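Local coordinates for protein nodulation fucosyltransferase NodZ (Bradyrhizobium sp., PDB 2HHC) that is a nodulation protein of the NodZ family, belonging to the GT-B clan of glycosyltransferase folds, at residues 6-12 with 125-131; 37-41 with 74-78; 154-158 with 265-269; 277-283 with 297-303. All blocks are in the same frame, centred on the assembly; numbering follows the deposited sequence.

Contact 1 of 4, residues 6-12 with 125-131; sequences FVISRRR and TIVCDAC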
# COMPACT_ATOMS: atom_id res chain seq x y z
N PHE A 6 -16.35 5.93 -16.15
CA PHE A 6 -15.77 5.41 -14.91
C PHE A 6 -14.39 4.78 -15.08
O PHE A 6 -14.04 4.25 -16.16
CB PHE A 6 -16.72 4.34 -14.29
CG PHE A 6 -18.09 4.86 -13.99
CD1 PHE A 6 -19.06 4.91 -14.98
CD2 PHE A 6 -18.42 5.29 -12.72
CE1 PHE A 6 -20.33 5.35 -14.71
CE2 PHE A 6 -19.70 5.73 -12.45
CZ PHE A 6 -20.67 5.75 -13.44
N VAL A 7 -13.65 4.78 -13.98
CA VAL A 7 -12.47 3.92 -13.78
C VAL A 7 -12.69 3.17 -12.48
O VAL A 7 -12.95 3.82 -11.47
CB VAL A 7 -11.13 4.73 -13.68
CG1 VAL A 7 -9.97 3.78 -13.46
CG2 VAL A 7 -10.89 5.56 -14.88
N ILE A 8 -12.66 1.85 -12.51
CA ILE A 8 -12.84 1.05 -11.31
C ILE A 8 -11.49 0.56 -10.87
O ILE A 8 -10.75 -0.11 -11.62
CB ILE A 8 -13.78 -0.13 -11.57
CG1 ILE A 8 -15.14 0.36 -12.16
CG2 ILE A 8 -13.97 -0.88 -10.29
CD1 ILE A 8 -16.09 -0.76 -12.46
N SER A 9 -11.10 0.85 -9.64
CA SER A 9 -9.89 0.38 -9.02
C SER A 9 -10.19 -0.82 -8.14
O SER A 9 -10.76 -0.66 -7.04
CB SER A 9 -9.25 1.50 -8.21
OG SER A 9 -7.99 1.04 -7.70
N ARG A 10 -9.81 -2.02 -8.60
CA ARG A 10 -10.02 -3.26 -7.90
C ARG A 10 -8.67 -3.75 -7.39
O ARG A 10 -7.75 -3.97 -8.20
CB ARG A 10 -10.59 -4.30 -8.85
CG ARG A 10 -11.71 -3.79 -9.73
CD ARG A 10 -12.57 -4.99 -10.21
NE ARG A 10 -13.45 -5.42 -9.12
CZ ARG A 10 -13.44 -6.64 -8.60
NH1 ARG A 10 -12.66 -7.59 -9.08
NH2 ARG A 10 -14.21 -6.91 -7.55
N ARG A 11 -8.55 -4.02 -6.10
CA ARG A 11 -7.33 -4.60 -5.55
C ARG A 11 -7.69 -5.18 -4.20
O ARG A 11 -8.53 -4.63 -3.50
CB ARG A 11 -6.20 -3.58 -5.46
CG ARG A 11 -4.83 -4.17 -5.54
CD ARG A 11 -4.39 -4.46 -6.98
NE ARG A 11 -3.12 -5.16 -6.99
CZ ARG A 11 -2.90 -6.36 -7.50
NH1 ARG A 11 -3.78 -6.96 -8.27
NH2 ARG A 11 -1.73 -6.91 -7.36
N ARG A 12 -7.09 -6.31 -3.89
CA ARG A 12 -7.46 -7.17 -2.77
C ARG A 12 -6.28 -7.68 -1.97
O ARG A 12 -6.39 -8.63 -1.18
CB ARG A 12 -8.28 -8.38 -3.30
CG ARG A 12 -9.55 -7.97 -3.98
CD ARG A 12 -10.26 -9.06 -4.70
NE ARG A 12 -9.46 -9.58 -5.80
CZ ARG A 12 -9.27 -8.94 -6.97
NH1 ARG A 12 -9.82 -7.82 -7.29
NH2 ARG A 12 -8.51 -9.57 -7.85
N THR A 125 -16.29 2.32 -19.22
CA THR A 125 -15.74 1.90 -17.92
C THR A 125 -14.41 1.22 -18.12
O THR A 125 -14.32 0.23 -18.88
CB THR A 125 -16.74 0.97 -17.19
OG1 THR A 125 -17.94 1.68 -16.90
CG2 THR A 125 -16.18 0.44 -15.85
N ILE A 126 -13.37 1.74 -17.46
CA ILE A 126 -12.04 1.10 -17.41
C ILE A 126 -12.03 0.25 -16.15
O ILE A 126 -12.21 0.79 -15.05
CB ILE A 126 -10.92 2.14 -17.33
CG1 ILE A 126 -11.08 3.23 -18.42
CG2 ILE A 126 -9.56 1.48 -17.38
CD1 ILE A 126 -11.20 2.79 -19.78
N VAL A 127 -11.75 -1.04 -16.27
CA VAL A 127 -11.71 -1.90 -15.08
C VAL A 127 -10.25 -2.20 -14.80
O VAL A 127 -9.57 -2.87 -15.61
CB VAL A 127 -12.49 -3.23 -15.26
CG1 VAL A 127 -12.45 -4.03 -13.91
CG2 VAL A 127 -13.88 -2.96 -15.74
N CYS A 128 -9.74 -1.70 -13.68
CA CYS A 128 -8.39 -1.94 -13.26
C CYS A 128 -8.34 -3.06 -12.22
O CYS A 128 -8.76 -2.85 -11.11
CB CYS A 128 -7.76 -0.67 -12.64
SG CYS A 128 -7.68 0.75 -13.75
N ASP A 129 -7.89 -4.23 -12.64
CA ASP A 129 -7.91 -5.42 -11.78
C ASP A 129 -6.59 -6.22 -11.93
O ASP A 129 -6.54 -7.41 -12.19
CB ASP A 129 -9.17 -6.27 -12.07
CG ASP A 129 -9.53 -7.21 -10.98
OD1 ASP A 129 -8.84 -7.37 -9.92
OD2 ASP A 129 -10.61 -7.84 -11.17
N ALA A 130 -5.50 -5.47 -11.78
CA ALA A 130 -4.15 -5.92 -11.82
C ALA A 130 -3.30 -4.97 -10.98
O ALA A 130 -3.76 -3.92 -10.56
CB ALA A 130 -3.64 -5.96 -13.23
N CYS A 131 -2.04 -5.31 -10.81
CA CYS A 131 -1.13 -4.47 -10.06
C CYS A 131 -0.74 -3.27 -10.90
O CYS A 131 -0.22 -3.43 -12.00
CB CYS A 131 0.11 -5.23 -9.70
SG CYS A 131 1.24 -4.30 -8.65
O HOH W 1 -6.65 -6.48 -8.60
O HOH W 2 -5.91 -2.35 -9.77
O HOH W 3 -6.26 -9.34 -10.09
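Two neighbouring parallel strands, 6-10 and 125-128, pair in the sheet of the Rossmann-like N-terminal half of this GT-B protein. Their axes come within 4.6 Å at an angle of 13°. The register runs from Phe6 opposite Thr125 to Ser9 opposite Cys128. Four backbone hydrogen bonds zigzag between them: Ile126 N to Phe6 O 2.9 Å, Ile8 N to Ile126 O 2.8 Å, Cys128 N to Ile8 O 2.8 Å and Arg10 N to Cys128 O 2.8 Å. Val7, Ser9, Ile126 and Cys128 share one face. There Val7 CG1 lies 3.8 Å from Cys128 SG, with Val7 and Ser9 against helix 15-32 and Ile126 against helix 101-116. On the other face Ile8 CD1 meets Thr125 CG2 at 3.6 Å. Toward the C-terminal side the contact turns polar. Asp129 takes salt bridges from two arginines, one to each carboxylate oxygen. Arg10 also pairs through NE with Asp39, while Arg11 NE bridges to Asp17. The Arg11 guanidinium lies with one face over Cys131 CB, 3.4 Å from Arg11 NH2. Asp129 OD2 is 2.9 Å from Arg10 NH1, and Asp129 OD1 accepts from Arg12 NH1 at 2.8 Å and Arg12 NH2 at 3.0 Å.

Contact 2 of 4, residues 37-41 with 74-78; sequences VIDWR and RVNQL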
# COMPACT_ATOMS: atom_id res chain seq x y z
N VAL A 37 -14.12 4.66 -8.97
CA VAL A 37 -14.80 3.72 -8.10
C VAL A 37 -13.72 2.90 -7.39
O VAL A 37 -12.82 2.29 -8.01
CB VAL A 37 -15.65 2.75 -8.94
CG1 VAL A 37 -16.35 1.76 -8.05
CG2 VAL A 37 -16.64 3.48 -9.83
N ILE A 38 -13.74 2.90 -6.05
CA ILE A 38 -12.80 2.13 -5.23
C ILE A 38 -13.52 0.83 -4.87
O ILE A 38 -14.50 0.86 -4.13
CB ILE A 38 -12.36 2.89 -3.99
CG1 ILE A 38 -11.88 4.31 -4.33
CG2 ILE A 38 -11.28 2.07 -3.26
CD1 ILE A 38 -11.38 5.14 -3.15
N ASP A 39 -13.07 -0.26 -5.46
CA ASP A 39 -13.76 -1.57 -5.33
C ASP A 39 -12.84 -2.57 -4.66
O ASP A 39 -12.01 -3.25 -5.30
CB ASP A 39 -14.22 -2.07 -6.68
CG ASP A 39 -14.94 -3.38 -6.58
OD1 ASP A 39 -15.18 -3.90 -5.47
OD2 ASP A 39 -15.25 -3.92 -7.69
N TRP A 40 -12.90 -2.59 -3.34
CA TRP A 40 -12.10 -3.50 -2.53
C TRP A 40 -12.92 -4.69 -2.03
O TRP A 40 -12.63 -5.30 -1.01
CB TRP A 40 -11.44 -2.78 -1.38
CG TRP A 40 -10.35 -1.83 -1.79
CD1 TRP A 40 -9.94 -1.49 -3.06
CD2 TRP A 40 -9.57 -1.00 -0.89
NE1 TRP A 40 -8.92 -0.58 -2.99
CE2 TRP A 40 -8.66 -0.29 -1.66
CE3 TRP A 40 -9.50 -0.91 0.49
CZ2 TRP A 40 -7.75 0.61 -1.09
CZ3 TRP A 40 -8.61 -0.08 1.06
CH2 TRP A 40 -7.72 0.67 0.26
N ARG A 41 -13.95 -5.09 -2.78
CA ARG A 41 -14.63 -6.37 -2.54
C ARG A 41 -13.65 -7.50 -2.68
O ARG A 41 -12.84 -7.51 -3.61
CB ARG A 41 -15.78 -6.57 -3.53
CG ARG A 41 -16.98 -5.66 -3.24
CD ARG A 41 -18.13 -5.77 -4.24
NE ARG A 41 -17.68 -5.33 -5.53
CZ ARG A 41 -18.40 -5.41 -6.64
NH1 ARG A 41 -19.64 -5.85 -6.54
NH2 ARG A 41 -17.88 -5.05 -7.81
N ARG A 74 -22.35 0.85 -2.85
CA ARG A 74 -23.00 1.13 -4.13
C ARG A 74 -22.38 0.30 -5.26
O ARG A 74 -23.04 0.06 -6.27
CB ARG A 74 -22.95 2.61 -4.46
CG ARG A 74 -23.92 3.39 -3.65
CD ARG A 74 -23.81 4.92 -3.92
NE ARG A 74 -22.58 5.40 -3.33
CZ ARG A 74 -22.02 6.58 -3.52
NH1 ARG A 74 -22.56 7.44 -4.34
NH2 ARG A 74 -20.89 6.87 -2.88
N VAL A 75 -21.16 -0.18 -5.11
CA VAL A 75 -20.62 -1.12 -6.12
C VAL A 75 -21.52 -2.35 -6.34
O VAL A 75 -21.46 -2.98 -7.40
CB VAL A 75 -19.16 -1.50 -5.79
CG1 VAL A 75 -18.28 -0.28 -5.82
CG2 VAL A 75 -19.04 -2.27 -4.49
N ASN A 76 -22.31 -2.72 -5.34
CA ASN A 76 -23.22 -3.86 -5.42
C ASN A 76 -24.60 -3.48 -5.94
O ASN A 76 -25.47 -4.36 -6.09
CB ASN A 76 -23.37 -4.50 -4.05
CG ASN A 76 -22.14 -5.23 -3.62
OD1 ASN A 76 -21.43 -5.80 -4.44
ND2 ASN A 76 -21.80 -5.15 -2.34
N GLN A 77 -24.85 -2.19 -6.19
CA GLN A 77 -26.13 -1.75 -6.73
C GLN A 77 -26.04 -1.19 -8.17
O GLN A 77 -26.94 -1.40 -9.00
CB GLN A 77 -26.72 -0.62 -5.83
CG GLN A 77 -26.64 -0.78 -4.27
CD GLN A 77 -26.82 0.54 -3.48
OE1 GLN A 77 -27.52 1.46 -3.91
NE2 GLN A 77 -26.20 0.60 -2.31
N LEU A 78 -25.00 -0.45 -8.44
CA LEU A 78 -24.81 0.25 -9.70
C LEU A 78 -24.33 -0.69 -10.79
O LEU A 78 -23.59 -1.65 -10.49
CB LEU A 78 -23.76 1.38 -9.52
CG LEU A 78 -24.25 2.44 -8.52
CD1 LEU A 78 -23.13 3.40 -8.16
CD2 LEU A 78 -25.46 3.21 -9.05
O HOH W 4 -19.68 -3.28 -9.51
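Arg41 folds back onto Asp39, two residues earlier, and then reaches across to the other segment. Asp39 and Arg41 form an Asx turn: Asp39 OD1 accepts from Arg41 N at 3.2 Å. The same carboxylate also holds the Arg41 side chain. Arg41 NE donates to Asp39 OD1 at 2.9 Å, and Arg41 NH2 forms a salt bridge with Asp39 OD2 at 2.9 Å. Asp39 OD2 has a second cationic partner in Arg10 of the adjoining strand, so one buried acid serves two arginines. In the partner segment, 74-78, residues 74-76 are the end part of a 3-10 segment that begins earlier in the chain. It belongs to the connection between strands 67-70 and 84-85, which folds back against the N-terminal sheet of this GT-B protein. Val75 is its apolar contact. Val75 CG1 meets Val37 CG1 at 3.6 Å, and Val75 CG2 lies under one face of the Arg41 guanidinium, 3.5 Å from Arg41 NE. The charged group therefore packs flat on a methyl while its edge stays available for hydrogen bonds. Water 4 accepts weakly from Arg41 NH2 at 3.0 Å and donates to Val75 O at 2.8 Å. Asn76 ties the connection down at two points: its ND2 binds Phe50 O, and its OD1 accepts from Arg41 NH1 at 2.8 Å.

Contact 3 of 4, residues 154-158 with 265-269; sequences IRARI and ASALI
Two alpha-helices cross with their side chains meshed, in a way consistent with ridges-into-grooves packing of i±4 ridges. The segments are 154-158 of helix 152-166 and 265-269 of helix 258-274. Both are regular helix. The short axes approach to 10.0 Å and cross at -47°, close to the value of about -50° expected for that class. Ile154 lies beside Ala265 and Ile158 beside Ile269: the CA atoms are 6.4 Å apart for Ile154 and Ala265, and 5.9 Å apart for Ile158 and Ile269. Small Ala265 leaves a hollow that Leu268 and Ile269 help to wall. Ile154 fills it, with CG1 4.2 Å from Ala265 CB, CD1 4.2 Å from Leu268 CD1 and CG2 3.8 Å from Ile269 CG1. In return Ile269 fits into the hollow between Ile154, Arg157 and Ile158. The three isoleucines and Leu268 have m,t rotamers. Ile158 CG1 lies 4.0 Å from Ile269 CG1. No hydrogen bond crosses between the segments. Each helix leads into a strand of the C-terminal sheet, 170-176 or 279-283, and those strands are neighbours. Arg157 closes the margin. Its chi1 to chi3 are m, t and p, its NH1 forms a salt bridge with Glu262, and one face of its guanidinium covers Ile269 CD1, with CZ 3.4 Å from that methyl.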
# COMPACT_ATOMS: atom_id res chain seq x y z
N ILE A 154 -8.51 3.66 14.23
CA ILE A 154 -7.20 3.34 13.81
C ILE A 154 -6.27 4.53 14.10
O ILE A 154 -5.19 4.34 14.62
CB ILE A 154 -7.12 2.94 12.30
CG1 ILE A 154 -8.01 1.74 12.03
CG2 ILE A 154 -5.70 2.58 11.89
CD1 ILE A 154 -8.06 1.32 10.54
N ARG A 155 -6.74 5.75 13.77
CA ARG A 155 -5.95 6.96 14.07
C ARG A 155 -5.65 7.07 15.55
O ARG A 155 -4.55 7.42 15.92
CB ARG A 155 -6.65 8.23 13.56
CG ARG A 155 -6.61 8.25 12.05
CD ARG A 155 -6.87 9.55 11.45
NE ARG A 155 -8.23 9.52 11.15
CZ ARG A 155 -9.18 10.01 11.92
NH1 ARG A 155 -8.86 10.66 13.02
NH2 ARG A 155 -10.42 9.87 11.54
N ALA A 156 -6.61 6.71 16.42
CA ALA A 156 -6.36 6.84 17.85
C ALA A 156 -5.28 5.91 18.34
O ALA A 156 -4.47 6.25 19.19
CB ALA A 156 -7.62 6.59 18.63
N ARG A 157 -5.19 4.72 17.74
CA ARG A 157 -4.16 3.80 18.07
C ARG A 157 -2.78 4.32 17.63
O ARG A 157 -1.82 4.25 18.35
CB ARG A 157 -4.47 2.41 17.47
CG ARG A 157 -5.64 1.76 18.16
CD ARG A 157 -6.13 0.47 17.48
NE ARG A 157 -5.14 -0.59 17.62
CZ ARG A 157 -5.19 -1.78 17.01
NH1 ARG A 157 -6.15 -2.07 16.18
NH2 ARG A 157 -4.22 -2.65 17.20
N ILE A 158 -2.71 4.86 16.39
CA ILE A 158 -1.48 5.44 15.90
C ILE A 158 -1.02 6.61 16.81
O ILE A 158 0.14 6.72 17.15
CB ILE A 158 -1.70 5.98 14.45
CG1 ILE A 158 -1.81 4.79 13.47
CG2 ILE A 158 -0.55 6.91 14.00
CD1 ILE A 158 -2.38 5.15 12.10
N ALA A 265 -6.15 -3.51 10.33
CA ALA A 265 -5.83 -2.35 11.13
C ALA A 265 -4.40 -2.36 11.59
O ALA A 265 -3.67 -1.37 11.55
CB ALA A 265 -6.80 -2.30 12.35
N SER A 266 -3.89 -3.53 12.00
CA SER A 266 -2.51 -3.69 12.40
C SER A 266 -1.51 -3.34 11.28
O SER A 266 -0.49 -2.68 11.48
CB SER A 266 -2.34 -5.15 12.85
OG SER A 266 -1.02 -5.36 13.28
N ALA A 267 -1.84 -3.78 10.08
CA ALA A 267 -1.02 -3.45 8.92
C ALA A 267 -0.95 -1.94 8.71
O ALA A 267 0.11 -1.37 8.49
CB ALA A 267 -1.53 -4.15 7.71
N LEU A 268 -2.11 -1.29 8.76
CA LEU A 268 -2.16 0.15 8.52
C LEU A 268 -1.44 0.93 9.60
O LEU A 268 -0.74 1.91 9.30
CB LEU A 268 -3.62 0.61 8.38
CG LEU A 268 -4.32 0.16 7.09
CD1 LEU A 268 -5.82 0.27 7.17
CD2 LEU A 268 -3.76 0.90 5.84
N ILE A 269 -1.62 0.53 10.85
CA ILE A 269 -0.91 1.17 11.94
C ILE A 269 0.61 1.14 11.69
O ILE A 269 1.32 2.17 11.83
CB ILE A 269 -1.30 0.56 13.30
CG1 ILE A 269 -2.76 0.86 13.63
CG2 ILE A 269 -0.37 1.07 14.42
CD1 ILE A 269 -3.36 -0.06 14.69

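Contact 4 of 4, residues 277-283 with 297-303; sequences CATVIRF and VPRIIEF
Val280 and Val297, both with chi1 t, pack CG2 to CG2 at 3.7 Å. Arg282 CD lies 3.7 Å from Ile300 CG2. On the opposite face of the sheet Ile281 CG1 lies 4.0 Å from Ile301 CB, with both chi1 m, and Thr279 CG2 is 4.0 Å from Ile301 CD1. Val297, just after helix 291-296, leads into strand 299-303; the other residues join this strand to 279-283, in a beta-alpha-beta crossover through that helix. The strands are extended and parallel, with axes 4.7 Å apart at closest and a crossing of -24°. Val280 is level with Ile300, and Ile281 with Ile301. Val280 N donates to Arg299 O at 2.9 Å, Ile301 N to Val280 O at 2.8 Å and Arg282 N to Ile301 O at 3.0 Å. Arg299 N to Ala278 O, 3.5 Å, is weak. At the C-terminal end the edge of the Phe283 ring meets Phe303, CE2 to CD1 4.1 Å. Water 5 bridges Arg282 O (2.6 Å) and Phe303 N (2.9 Å). Arg282 binds Thr290 and Ser287 of the connection. Its NH1 stays 4.4 Å from Glu302 OE1, and water 6 links these atoms at 2.8 and 2.4 Å. Backbone bonds and apolar faces thus join the strands, while the Arg282-Glu302 charges meet through water.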
# COMPACT_ATOMS: atom_id res chain seq x y z
N CYS A 277 9.09 7.71 10.88
CA CYS A 277 10.46 7.43 11.33
C CYS A 277 11.49 8.35 10.68
O CYS A 277 11.21 9.02 9.70
CB CYS A 277 10.80 5.98 11.03
SG CYS A 277 9.82 4.78 11.95
N ALA A 278 12.68 8.39 11.30
CA ALA A 278 13.77 9.17 10.79
C ALA A 278 14.51 8.46 9.70
O ALA A 278 15.03 9.08 8.79
CB ALA A 278 14.71 9.56 11.92
N THR A 279 14.62 7.15 9.86
CA THR A 279 15.28 6.29 8.92
C THR A 279 14.40 5.05 8.83
O THR A 279 13.87 4.60 9.86
CB THR A 279 16.66 5.86 9.44
OG1 THR A 279 17.50 6.99 9.50
CG2 THR A 279 17.30 4.78 8.54
N VAL A 280 14.23 4.53 7.63
CA VAL A 280 13.51 3.26 7.43
C VAL A 280 14.36 2.28 6.65
O VAL A 280 14.95 2.59 5.62
CB VAL A 280 12.15 3.45 6.74
CG1 VAL A 280 11.45 2.10 6.52
CG2 VAL A 280 11.25 4.22 7.64
N ILE A 281 14.41 1.06 7.18
CA ILE A 281 15.06 -0.09 6.57
C ILE A 281 13.97 -0.92 5.90
O ILE A 281 13.00 -1.35 6.54
CB ILE A 281 15.81 -0.94 7.63
CG1 ILE A 281 17.00 -0.16 8.19
CG2 ILE A 281 16.24 -2.25 6.99
CD1 ILE A 281 17.56 -0.70 9.44
N ARG A 282 14.12 -1.12 4.60
CA ARG A 282 13.15 -1.84 3.75
C ARG A 282 13.70 -3.22 3.40
O ARG A 282 14.55 -3.38 2.52
CB ARG A 282 12.90 -1.07 2.46
CG ARG A 282 12.40 0.36 2.64
CD ARG A 282 12.10 1.00 1.35
NE ARG A 282 10.83 0.54 0.78
CZ ARG A 282 10.40 0.82 -0.44
NH1 ARG A 282 11.12 1.55 -1.27
NH2 ARG A 282 9.21 0.38 -0.83
N PHE A 283 13.17 -4.25 4.06
CA PHE A 283 13.63 -5.61 3.85
C PHE A 283 12.41 -6.47 3.43
O PHE A 283 11.72 -7.03 4.28
CB PHE A 283 14.31 -6.09 5.15
CG PHE A 283 15.16 -7.26 4.98
CD1 PHE A 283 14.61 -8.54 5.09
CD2 PHE A 283 16.51 -7.13 4.68
CE1 PHE A 283 15.40 -9.67 4.95
CE2 PHE A 283 17.32 -8.26 4.52
CZ PHE A 283 16.77 -9.53 4.65
N VAL A 297 10.02 9.61 4.55
CA VAL A 297 11.08 9.54 5.55
C VAL A 297 12.38 10.09 5.03
O VAL A 297 12.71 9.92 3.85
CB VAL A 297 11.27 8.06 5.96
CG1 VAL A 297 12.51 7.79 6.78
CG2 VAL A 297 10.00 7.55 6.67
N PRO A 298 13.12 10.80 5.89
CA PRO A 298 14.39 11.40 5.43
C PRO A 298 15.44 10.46 4.82
O PRO A 298 16.14 10.83 3.84
CB PRO A 298 14.93 12.03 6.71
CG PRO A 298 13.74 12.37 7.50
CD PRO A 298 12.76 11.24 7.24
N ARG A 299 15.59 9.28 5.39
CA ARG A 299 16.64 8.35 4.92
C ARG A 299 16.09 6.92 4.85
O ARG A 299 15.39 6.46 5.75
CB ARG A 299 17.84 8.35 5.88
CG ARG A 299 18.60 9.66 5.96
CD ARG A 299 18.93 9.84 7.45
NE ARG A 299 20.28 10.16 7.69
CZ ARG A 299 20.85 10.34 8.88
NH1 ARG A 299 20.19 10.21 10.02
NH2 ARG A 299 22.11 10.67 8.92
N ILE A 300 16.48 6.22 3.80
CA ILE A 300 16.04 4.87 3.53
C ILE A 300 17.28 3.99 3.39
O ILE A 300 18.26 4.37 2.72
CB ILE A 300 15.22 4.84 2.23
CG1 ILE A 300 13.97 5.74 2.36
CG2 ILE A 300 14.81 3.41 1.92
CD1 ILE A 300 14.18 7.17 1.82
N ILE A 301 17.28 2.84 4.05
CA ILE A 301 18.39 1.87 3.93
C ILE A 301 17.82 0.58 3.34
O ILE A 301 16.76 0.08 3.78
CB ILE A 301 19.04 1.65 5.25
CG1 ILE A 301 19.87 2.87 5.62
CG2 ILE A 301 19.90 0.38 5.22
CD1 ILE A 301 20.50 2.90 7.01
N GLU A 302 18.53 0.01 2.38
CA GLU A 302 18.11 -1.24 1.80
C GLU A 302 19.28 -1.94 1.15
O GLU A 302 20.30 -1.32 0.88
CB GLU A 302 17.02 -0.99 0.79
CG GLU A 302 17.49 -0.29 -0.44
CD GLU A 302 16.40 0.51 -1.14
OE1 GLU A 302 15.46 0.97 -0.49
OE2 GLU A 302 16.48 0.66 -2.36
N PHE A 303 19.15 -3.25 0.95
CA PHE A 303 20.10 -3.98 0.13
C PHE A 303 19.76 -3.70 -1.33
O PHE A 303 18.60 -3.80 -1.73
CB PHE A 303 20.05 -5.47 0.46
CG PHE A 303 20.74 -5.81 1.75
CD1 PHE A 303 20.06 -5.71 2.96
CD2 PHE A 303 22.07 -6.20 1.76
CE1 PHE A 303 20.71 -6.01 4.16
CE2 PHE A 303 22.71 -6.49 2.95
CZ PHE A 303 22.04 -6.38 4.15
O HOH W 5 16.85 -4.64 2.15
O HOH W 6 13.82 2.39 -1.62

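Overall arrangement
The four contacts divide between the two halves of the chain, as expected for a GT-B fold with two Rossmann-like halves: contacts 1 and 2 at the N-terminal sheet, contact 4 in the C-terminal sheet, and contact 3 between two helices that lead into strands of that second sheet. Contact 2 is nested along the chain inside the loop closed by contact 1. Their centres are about 11 Å apart, and strands 6-10 and 35-39 are neighbours. The Arg10-Asp39 salt bridge joins them directly. Contacts 3 and 4 follow in series, their centres about 20 Å apart without touching. Contacts 1 and 4 lie on opposite sides of the chain's centre, about 31 Å apart between centres, each in a different sheet.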